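Local coordinates for protein cytochrome P450 CYP260B1 (Sorangium cellulosum, PDB 5HIW) that is a bacterial cytochrome P450, a haem-thiolate protein whose mainly helical fold encloses a protoporphyrin IX group with a water on the iron, at residues 71-76 / 334-339; 368-373 / 386-391. All blocks are in the same frame, centred on the assembly; numbering follows the deposited sequence.

Interaction 1 of 2, residues 71-76 / 334-339. With HEM (protoporphyrin IX containing Fe), chain B.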
ATOM      1  N   ALA A  71       9.936   2.459 -15.133  1.00 31.98           N
ATOM      2  CA  ALA A  71      10.110   1.905 -13.775  1.00 27.36           C
ATOM      3  C   ALA A  71       9.658   0.427 -13.693  1.00 23.77           C
ATOM      4  O   ALA A  71       8.994  -0.095 -14.597  1.00 28.19           O
ATOM      5  CB  ALA A  71       9.351   2.741 -12.739  1.00 26.33           C
ATOM      6  N   LEU A  72      10.050  -0.234 -12.628  1.00 25.17           N
ATOM      7  CA  LEU A  72       9.772  -1.669 -12.470  1.00 23.83           C
ATOM      8  C   LEU A  72       8.362  -2.151 -12.881  1.00 23.80           C
ATOM      9  O   LEU A  72       8.194  -3.116 -13.674  1.00 24.71           O
ATOM     10  CB  LEU A  72      10.133  -2.078 -11.034  1.00 23.42           C
ATOM     11  CG  LEU A  72       9.838  -3.513 -10.644  1.00 22.72           C
ATOM     12  CD1 LEU A  72      10.750  -4.473 -11.374  1.00 23.41           C
ATOM     13  CD2 LEU A  72       9.987  -3.778  -9.175  1.00 22.63           C
ATOM     14  N   VAL A  73       7.339  -1.501 -12.352  1.00 20.31           N
ATOM     15  CA  VAL A  73       5.987  -1.923 -12.610  1.00 20.95           C
ATOM     16  C   VAL A  73       5.506  -1.800 -14.058  1.00 20.13           C
ATOM     17  O   VAL A  73       4.546  -2.426 -14.422  1.00 22.89           O
ATOM     18  CB  VAL A  73       4.998  -1.179 -11.670  1.00 24.69           C
ATOM     19  CG1 VAL A  73       4.777   0.249 -12.132  1.00 24.35           C
ATOM     20  CG2 VAL A  73       3.666  -1.926 -11.609  1.00 24.59           C
ATOM     21  N   THR A  74       6.182  -1.001 -14.832  1.00 25.07           N
ATOM     22  CA  THR A  74       5.884  -0.766 -16.295  1.00 26.58           C
ATOM     23  C   THR A  74       6.456  -1.840 -17.237  1.00 33.25           C
ATOM     24  O   THR A  74       6.027  -1.955 -18.423  1.00 29.45           O
ATOM     25  CB  THR A  74       6.510   0.533 -16.786  1.00 25.46           C
ATOM     26  OG1 THR A  74       7.967   0.481 -16.917  1.00 23.13           O
ATOM     27  CG2 THR A  74       6.083   1.681 -15.793  1.00 25.02           C
ATOM     28  N   LEU A  75       7.414  -2.564 -16.697  1.00 30.68           N
ATOM     29  CA  LEU A  75       8.201  -3.582 -17.389  1.00 33.30           C
ATOM     30  C   LEU A  75       7.478  -4.917 -17.532  1.00 36.55           C
ATOM     31  O   LEU A  75       6.692  -5.333 -16.687  1.00 30.99           O
ATOM     32  CB  LEU A  75       9.488  -3.837 -16.624  1.00 31.37           C
ATOM     33  CG  LEU A  75      10.481  -2.682 -16.383  1.00 35.31           C
ATOM     34  CD1 LEU A  75      11.790  -3.145 -15.779  1.00 34.38           C
ATOM     35  CD2 LEU A  75      10.789  -1.867 -17.626  1.00 37.18           C
ATOM     36  N   GLY A  76       7.757  -5.599 -18.627  1.00 40.96           N
ATOM     37  CA  GLY A  76       7.290  -6.981 -18.832  1.00 40.76           C
ATOM     38  C   GLY A  76       8.498  -7.827 -19.215  1.00 42.89           C
ATOM     39  O   GLY A  76       9.641  -7.397 -19.128  1.00 45.27           O
ATOM     40  N   GLY A 334       0.539 -12.250  -9.510  1.00 23.21           N
ATOM     41  CA  GLY A 334       1.220 -12.423 -10.770  1.00 24.19           C
ATOM     42  C   GLY A 334       2.542 -11.742 -10.807  1.00 20.60           C
ATOM     43  O   GLY A 334       3.159 -11.525  -9.795  1.00 23.34           O
ATOM     44  N   LEU A 335       2.936 -11.369 -11.994  1.00 20.35           N
ATOM     45  CA  LEU A 335       4.255 -10.758 -12.284  1.00 25.62           C
ATOM     46  C   LEU A 335       4.620  -9.584 -11.358  1.00 23.20           C
ATOM     47  O   LEU A 335       5.736  -9.416 -10.827  1.00 20.75           O
ATOM     48  CB  LEU A 335       4.134 -10.199 -13.734  1.00 28.10           C
ATOM     49  CG  LEU A 335       5.302  -9.515 -14.431  1.00 33.67           C
ATOM     50  CD1 LEU A 335       6.420 -10.553 -14.426  1.00 41.13           C
ATOM     51  CD2 LEU A 335       5.071  -9.016 -15.883  1.00 37.62           C
ATOM     52  N   HIS A 336       3.644  -8.705 -11.208  1.00 22.32           N
ATOM     53  CA  HIS A 336       3.853  -7.471 -10.471  1.00 19.43           C
ATOM     54  C   HIS A 336       3.429  -7.528  -9.019  1.00 19.59           C
ATOM     55  O   HIS A 336       3.385  -6.474  -8.374  1.00 21.63           O
ATOM     56  CB  HIS A 336       3.141  -6.337 -11.207  1.00 19.75           C
ATOM     57  CG  HIS A 336       3.707  -6.070 -12.568  1.00 21.90           C
ATOM     58  ND1 HIS A 336       4.937  -5.477 -12.757  1.00 22.30           N
ATOM     59  CD2 HIS A 336       3.229  -6.351 -13.807  1.00 22.92           C
ATOM     60  CE1 HIS A 336       5.187  -5.402 -14.060  1.00 24.18           C
ATOM     61  NE2 HIS A 336       4.153  -5.864 -14.722  1.00 20.71           N
ATOM     62  N   TYR A 337       3.254  -8.714  -8.422  1.00 18.38           N
ATOM     63  CA  TYR A 337       2.917  -8.846  -7.014  1.00 18.15           C
ATOM     64  C   TYR A 337       3.855  -7.987  -6.191  1.00 17.76           C
ATOM     65  O   TYR A 337       5.054  -7.930  -6.439  1.00 16.80           O
ATOM     66  CB  TYR A 337       3.023 -10.333  -6.509  1.00 18.34           C
ATOM     67  CG  TYR A 337       2.701 -10.554  -5.053  1.00 17.78           C
ATOM     68  CD1 TYR A 337       3.708 -10.446  -4.049  1.00 18.88           C
ATOM     69  CD2 TYR A 337       1.442 -10.914  -4.647  1.00 17.90           C
ATOM     70  CE1 TYR A 337       3.438 -10.734  -2.720  1.00 21.36           C
ATOM     71  CE2 TYR A 337       1.188 -11.162  -3.296  1.00 18.78           C
ATOM     72  CZ  TYR A 337       2.167 -11.078  -2.370  1.00 17.56           C
ATOM     73  OH  TYR A 337       1.869 -11.289  -1.020  1.00 18.91           O
ATOM     74  N   CYS A 338       3.306  -7.229  -5.259  1.00 16.55           N
ATOM     75  CA  CYS A 338       4.107  -6.235  -4.506  1.00 15.82           C
ATOM     76  C   CYS A 338       5.434  -6.726  -3.953  1.00 15.25           C
ATOM     77  O   CYS A 338       5.481  -7.605  -3.118  1.00 16.62           O
ATOM     78  CB  CYS A 338       3.307  -5.665  -3.326  1.00 14.83           C
ATOM     79  SG  CYS A 338       4.129  -4.369  -2.397  1.00 16.86           S
ATOM     80  N   VAL A 339       6.540  -6.174  -4.475  1.00 15.76           N
ATOM     81  CA  VAL A 339       7.859  -6.544  -3.981  1.00 18.13           C
ATOM     82  C   VAL A 339       8.165  -6.029  -2.599  1.00 16.91           C
ATOM     83  O   VAL A 339       9.029  -6.555  -1.843  1.00 17.20           O
ATOM     84  CB  VAL A 339       8.927  -6.035  -5.008  1.00 22.23           C
ATOM     85  CG1 VAL A 339       9.074  -4.518  -4.875  1.00 20.82           C
ATOM     86  CG2 VAL A 339      10.233  -6.783  -4.834  1.00 23.78           C
TER
HETATM   87  CHA HEM B 401       3.431  -3.359  -6.457  1.00 15.08           C
HETATM   88  CHB HEM B 401       0.203  -2.759  -2.871  1.00 15.47           C
HETATM   89  CHC HEM B 401       3.758  -1.599   0.137  1.00 14.32           C
HETATM   90  CHD HEM B 401       6.694  -1.269  -3.634  1.00 14.41           C
HETATM   91  C1A HEM B 401       2.262  -3.372  -5.751  1.00 15.35           C
HETATM   92  C2A HEM B 401       0.988  -3.754  -6.251  1.00 15.83           C
HETATM   93  C3A HEM B 401       0.082  -3.624  -5.231  1.00 15.39           C
HETATM   94  C4A HEM B 401       0.783  -3.040  -4.126  1.00 15.23           C
HETATM   95  CMA HEM B 401      -1.431  -3.910  -5.320  1.00 15.82           C
HETATM   96  CAA HEM B 401       0.707  -4.359  -7.623  1.00 17.82           C
HETATM   97  CBA HEM B 401       0.630  -3.242  -8.678  1.00 19.86           C
HETATM   98  CGA HEM B 401       0.105  -3.727  -9.985  1.00 21.04           C
HETATM   99  O1A HEM B 401       0.053  -4.978 -10.226  1.00 19.09           O
HETATM  100  O2A HEM B 401      -0.459  -2.914 -10.758  1.00 20.17           O
HETATM  101  C1B HEM B 401       0.860  -2.350  -1.775  1.00 15.54           C
HETATM  102  C2B HEM B 401       0.219  -2.232  -0.494  1.00 15.48           C
HETATM  103  C3B HEM B 401       1.252  -1.915   0.366  1.00 16.04           C
HETATM  104  C4B HEM B 401       2.493  -1.809  -0.405  1.00 14.57           C
HETATM  105  CMB HEM B 401      -1.263  -2.352  -0.096  1.00 18.58           C
HETATM  106  CAB HEM B 401       1.007  -1.655   1.763  1.00 16.21           C
HETATM  107  CBB HEM B 401       1.748  -1.072   2.645  1.00 20.82           C
HETATM  108  C1C HEM B 401       4.901  -1.408  -0.637  1.00 14.47           C
HETATM  109  C2C HEM B 401       6.166  -1.070  -0.056  1.00 13.96           C
HETATM  110  C3C HEM B 401       6.991  -0.970  -1.142  1.00 15.63           C
HETATM  111  C4C HEM B 401       6.240  -1.192  -2.335  1.00 16.82           C
HETATM  112  CMC HEM B 401       6.325  -0.906   1.436  1.00 13.42           C
HETATM  113  CAC HEM B 401       8.435  -0.665  -1.155  1.00 18.30           C
HETATM  114  CBC HEM B 401       9.206  -0.997  -0.130  1.00 22.02           C
HETATM  115  C1D HEM B 401       5.994  -1.835  -4.693  1.00 16.05           C
HETATM  116  C2D HEM B 401       6.661  -1.976  -6.014  1.00 16.38           C
HETATM  117  C3D HEM B 401       5.762  -2.547  -6.807  1.00 17.25           C
HETATM  118  C4D HEM B 401       4.579  -2.779  -5.964  1.00 15.92           C
HETATM  119  CMD HEM B 401       8.037  -1.486  -6.421  1.00 15.56           C
HETATM  120  CAD HEM B 401       5.935  -2.999  -8.267  1.00 16.95           C
HETATM  121  CBD HEM B 401       6.362  -4.454  -8.258  1.00 18.34           C
HETATM  122  CGD HEM B 401       6.603  -5.015  -9.667  1.00 20.70           C
HETATM  123  O1D HEM B 401       6.089  -4.491 -10.703  1.00 20.18           O
HETATM  124  O2D HEM B 401       7.328  -6.053  -9.835  1.00 21.84           O
HETATM  125  NA  HEM B 401       2.101  -2.953  -4.413  1.00 14.70           N
HETATM  126  NB  HEM B 401       2.200  -2.221  -1.634  1.00 15.11           N
HETATM  127  NC  HEM B 401       4.954  -1.540  -1.954  1.00 14.26           N
HETATM  128  ND  HEM B 401       4.726  -2.315  -4.718  1.00 14.83           N
HETATM  129 FE   HEM B 401       3.506  -2.302  -3.207  1.00 15.68          FE
HETATM  130  O   HOH W   1       2.940  -0.153  -3.780  1.00 18.48           O

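Interaction 2 of 2, residues 368-373 / 386-391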
ATOM      1  N   VAL A 368     -16.509  10.014  18.175  1.00 37.08           N
ATOM      2  CA  VAL A 368     -16.235  10.440  16.808  1.00 36.14           C
ATOM      3  C   VAL A 368     -16.519   9.259  15.920  1.00 37.24           C
ATOM      4  O   VAL A 368     -16.095   8.170  16.247  1.00 37.66           O
ATOM      5  CB  VAL A 368     -14.755  10.879  16.676  1.00 41.33           C
ATOM      6  CG1 VAL A 368     -14.435  11.256  15.235  1.00 38.62           C
ATOM      7  CG2 VAL A 368     -14.445  12.032  17.631  1.00 42.09           C
ATOM      8  N   GLN A 369     -17.211   9.516  14.810  1.00 33.75           N
ATOM      9  CA  GLN A 369     -17.693   8.557  13.845  1.00 39.64           C
ATOM     10  C   GLN A 369     -16.886   8.740  12.536  1.00 32.49           C
ATOM     11  O   GLN A 369     -17.277   9.472  11.659  1.00 39.40           O
ATOM     12  CB  GLN A 369     -19.212   8.820  13.544  1.00 45.13           C
ATOM     13  CG  GLN A 369     -20.116   9.284  14.697  1.00 52.02           C
ATOM     14  CD  GLN A 369     -19.992   8.394  15.906  1.00 59.59           C
ATOM     15  OE1 GLN A 369     -19.759   7.193  15.775  1.00 63.69           O
ATOM     16  NE2 GLN A 369     -20.110   8.978  17.097  1.00 62.44           N
ATOM     17  N   PRO A 370     -15.768   8.063  12.409  1.00 33.32           N
ATOM     18  CA  PRO A 370     -15.050   8.153  11.142  1.00 34.56           C
ATOM     19  C   PRO A 370     -15.882   7.742   9.915  1.00 29.02           C
ATOM     20  O   PRO A 370     -16.703   6.815  10.035  1.00 32.12           O
ATOM     21  CB  PRO A 370     -13.921   7.133  11.318  1.00 34.48           C
ATOM     22  CG  PRO A 370     -13.896   6.729  12.740  1.00 36.51           C
ATOM     23  CD  PRO A 370     -15.277   7.002  13.283  1.00 32.98           C
ATOM     24  N   THR A 371     -15.647   8.350   8.729  1.00 26.77           N
ATOM     25  CA  THR A 371     -16.230   7.869   7.494  1.00 26.58           C
ATOM     26  C   THR A 371     -15.224   7.128   6.574  1.00 26.56           C
ATOM     27  O   THR A 371     -14.104   7.656   6.315  1.00 28.36           O
ATOM     28  CB  THR A 371     -16.782   9.047   6.679  1.00 30.54           C
ATOM     29  OG1 THR A 371     -17.719   9.787   7.489  1.00 35.70           O
ATOM     30  CG2 THR A 371     -17.466   8.579   5.462  1.00 30.00           C
ATOM     31  N   PHE A 372     -15.649   5.979   6.069  1.00 23.99           N
ATOM     32  CA  PHE A 372     -14.892   5.100   5.135  1.00 22.33           C
ATOM     33  C   PHE A 372     -15.293   5.399   3.728  1.00 23.51           C
ATOM     34  O   PHE A 372     -16.499   5.448   3.405  1.00 25.99           O
ATOM     35  CB  PHE A 372     -15.103   3.611   5.468  1.00 22.93           C
ATOM     36  CG  PHE A 372     -14.569   3.258   6.826  1.00 22.21           C
ATOM     37  CD1 PHE A 372     -15.282   3.544   7.954  1.00 19.74           C
ATOM     38  CD2 PHE A 372     -13.285   2.750   6.972  1.00 21.71           C
ATOM     39  CE1 PHE A 372     -14.798   3.297   9.188  1.00 20.21           C
ATOM     40  CE2 PHE A 372     -12.775   2.518   8.210  1.00 17.91           C
ATOM     41  CZ  PHE A 372     -13.465   2.818   9.320  1.00 20.63           C
ATOM     42  N   SER A 373     -14.281   5.576   2.874  1.00 23.13           N
ATOM     43  CA  SER A 373     -14.500   5.846   1.463  1.00 22.67           C
ATOM     44  C   SER A 373     -13.275   5.419   0.674  1.00 24.21           C
ATOM     45  O   SER A 373     -12.246   4.996   1.258  1.00 23.46           O
ATOM     46  CB  SER A 373     -14.735   7.338   1.212  1.00 21.30           C
ATOM     47  OG  SER A 373     -13.564   8.032   1.238  1.00 23.38           O
ATOM     48  N   GLN A 386     -10.254   9.330   9.725  1.00 22.83           N
ATOM     49  CA  GLN A 386      -9.505   9.499  10.943  1.00 23.48           C
ATOM     50  C   GLN A 386      -9.720   8.267  11.815  1.00 23.31           C
ATOM     51  O   GLN A 386     -10.646   7.431  11.565  1.00 25.17           O
ATOM     52  CB  GLN A 386      -9.879  10.774  11.755  1.00 23.58           C
ATOM     53  CG  GLN A 386     -11.402  10.938  11.884  1.00 26.11           C
ATOM     54  CD  GLN A 386     -11.771  11.956  12.946  1.00 31.22           C
ATOM     55  OE1 GLN A 386     -11.181  11.964  13.994  1.00 31.71           O
ATOM     56  NE2 GLN A 386     -12.736  12.777  12.681  1.00 30.20           N
ATOM     57  N   ILE A 387      -8.863   8.141  12.816  1.00 23.07           N
ATOM     58  CA  ILE A 387      -8.804   6.980  13.701  1.00 23.98           C
ATOM     59  C   ILE A 387      -8.750   7.433  15.127  1.00 24.84           C
ATOM     60  O   ILE A 387      -7.725   7.358  15.827  1.00 27.37           O
ATOM     61  CB  ILE A 387      -7.640   6.013  13.383  1.00 25.06           C
ATOM     62  CG1 ILE A 387      -7.624   5.696  11.909  1.00 21.12           C
ATOM     63  CG2 ILE A 387      -7.870   4.735  14.180  1.00 26.22           C
ATOM     64  CD1 ILE A 387      -6.317   5.086  11.513  1.00 25.32           C
ATOM     65  N   PRO A 388      -9.881   7.951  15.598  1.00 28.68           N
ATOM     66  CA  PRO A 388      -9.918   8.524  16.960  1.00 32.98           C
ATOM     67  C   PRO A 388      -9.758   7.470  18.029  1.00 31.27           C
ATOM     68  O   PRO A 388     -10.598   6.582  18.119  1.00 34.92           O
ATOM     69  CB  PRO A 388     -11.332   9.141  17.041  1.00 31.73           C
ATOM     70  CG  PRO A 388     -11.959   9.004  15.709  1.00 35.25           C
ATOM     71  CD  PRO A 388     -11.200   7.935  14.952  1.00 32.92           C
ATOM     72  N   ALA A 389      -8.763   7.594  18.900  1.00 30.79           N
ATOM     73  CA  ALA A 389      -8.561   6.667  19.983  1.00 31.71           C
ATOM     74  C   ALA A 389      -8.391   7.284  21.372  1.00 35.85           C
ATOM     75  O   ALA A 389      -8.010   8.445  21.513  1.00 32.96           O
ATOM     76  CB  ALA A 389      -7.363   5.784  19.705  1.00 32.56           C
ATOM     77  N   LEU A 390      -8.693   6.462  22.382  1.00 33.32           N
ATOM     78  CA  LEU A 390      -8.518   6.763  23.756  1.00 33.12           C
ATOM     79  C   LEU A 390      -7.381   5.970  24.225  1.00 34.83           C
ATOM     80  O   LEU A 390      -7.278   4.789  23.890  1.00 32.69           O
ATOM     81  CB  LEU A 390      -9.759   6.322  24.549  1.00 37.63           C
ATOM     82  CG  LEU A 390     -11.065   6.978  24.116  1.00 35.84           C
ATOM     83  CD1 LEU A 390     -12.201   6.462  24.990  1.00 37.34           C
ATOM     84  CD2 LEU A 390     -10.986   8.488  24.166  1.00 35.64           C
ATOM     85  N   LEU A 391      -6.479   6.624  24.970  1.00 33.40           N
ATOM     86  CA  LEU A 391      -5.258   5.990  25.415  1.00 36.49           C
ATOM     87  C   LEU A 391      -5.126   5.674  26.883  1.00 36.07           C
ATOM     88  O   LEU A 391      -4.154   5.073  27.265  1.00 39.32           O
ATOM     89  CB  LEU A 391      -4.081   6.907  25.042  1.00 35.16           C
ATOM     90  CG  LEU A 391      -3.914   7.222  23.541  1.00 36.48           C
ATOM     91  CD1 LEU A 391      -2.939   8.363  23.312  1.00 38.10           C
ATOM     92  CD2 LEU A 391      -3.457   5.994  22.790  1.00 36.55           C
TER

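Interaction 1 of 2, residues 71-76 / 334-339
In the cysteine-ligand loop of this cytochrome P450, H336 meets the backbone carbonyls of V73 and L75 beside a haem propionate. Segment 334-339 belongs to the family's FxxGxxxCxG motif, which begins at F331. Segment 71-76 holds a short 3-10 turn, 72-74, with a loop residue before it and two after. The imidazole of H336 carries the contact. Its CE1 lies 3.0 Å from L75 O, which sits at the ring edge in the ring plane. V73 O lies over one face, 3.1 Å from CE1. L335 CG covers the other face, offset toward the rim. These carbonyls give polar contacts to a ring carbon rather than hydrogen bonds to a ring nitrogen. The N-H of ND1 is used elsewhere: ND1 donates to HEM O1D at 2.6 Å, with an N-H...O angle of 163°. Anti to its own carbonyl carbon (chi1 -64°), H336 CG is put 3.4 Å from HEM O1D. The ring is thus held by a nearly straight bond at ND1 and by packing on both faces.

V73 and L72 line the same propionate with carbon. V73 CG2 is 3.6 Å from HEM O1D, and L72 CD2 is 3.6 Å from HEM O2D. V339 CG1 lies 3.6 Å from the haem methyl CMD. C338 SG binds the haem iron at 2.3 Å, and a water completes the axial pair on the other side of the porphyrin.

V73 O also accepts a hydrogen bond from T60 OG1, just after strand 58-59. On helix 77-90, the H80 ring meets H336 edge-to-face and touches L72 and L335, while R84 hydrogen-bonds Y337 O and the haem. The contact therefore joins the loop that leads into helix 77-90 to the cysteine loop that precedes helix 341-358.

Interaction 2 of 2, residues 368-373 / 386-391
Q386 and P388 pack against V368 and P370 near the C-terminus of the P450 fold, where the loop leading into strand 372-373 lies on the start of strand 388-390. Two small antiparallel sheets form the setting. Strand 372-373 pairs with strand 383-384. Strand 388-390 is the middle strand of a three-stranded sheet with 120-122 and 363-364. The two segments run antiparallel beside each other, and side chains join them instead of backbone pairing.

Q386 comes first. Its CG stands between the backbone N and the carbonyl carbon (chi1 46°), and the chain is extended beyond it. The amide end thereby reaches V368, whose side chain it crosses at about a right angle. Its backbone O lies 3.3 Å from P370 CB. This oxygen is buried by the contact and has no polar partner in the model.

I387 turns away from the first segment. Its side chain packs on helix 232-245 and on F124, and its N hydrogen-bonds E122 OE2.

P388 faces back. Its CD lies 3.7 Å from P370 CG, and the two proline rings cross at a slant. Its CG is 3.5 Å from V368 CB, and the same ring thus bridges V368 and P370. Its backbone hydrogen-bonds D365, a link toward strand 363-364.

Beyond P388 the strand runs on through A389 and L390, away from the contact.

The contact is apolar at its centre and lies at the protein surface. V368 CG1 touches both Q386 and P388. Anti to the backbone N (chi1 177°), this methyl is put between the amide of Q386 and the P388 ring. It lies 3.4 Å from Q386 NE2 and 3.6 Å from both CD and OE1 of that amide. On P388 it meets CG at 3.4 Å, closer than usual for two carbons.

Interaction 1 is partly buried beside the haem, and interaction 2 lies at the surface. Their centres are 34 Å apart, on opposite sides of the chain's centre, and they do not touch. They share no helix or strand. Interaction 1 joins loops far apart in sequence mainly through polar groups, with some apolar packing and a propionate as a third partner. Interaction 2 joins neighbouring segments of the C-terminal region, and its partners are mostly proline and valine carbons. The two bury similar areas. Backbone carbonyls matter in both: those of 71-76 lie against the face and edge of an imidazole, while the one in 386-391 is covered by a proline ring.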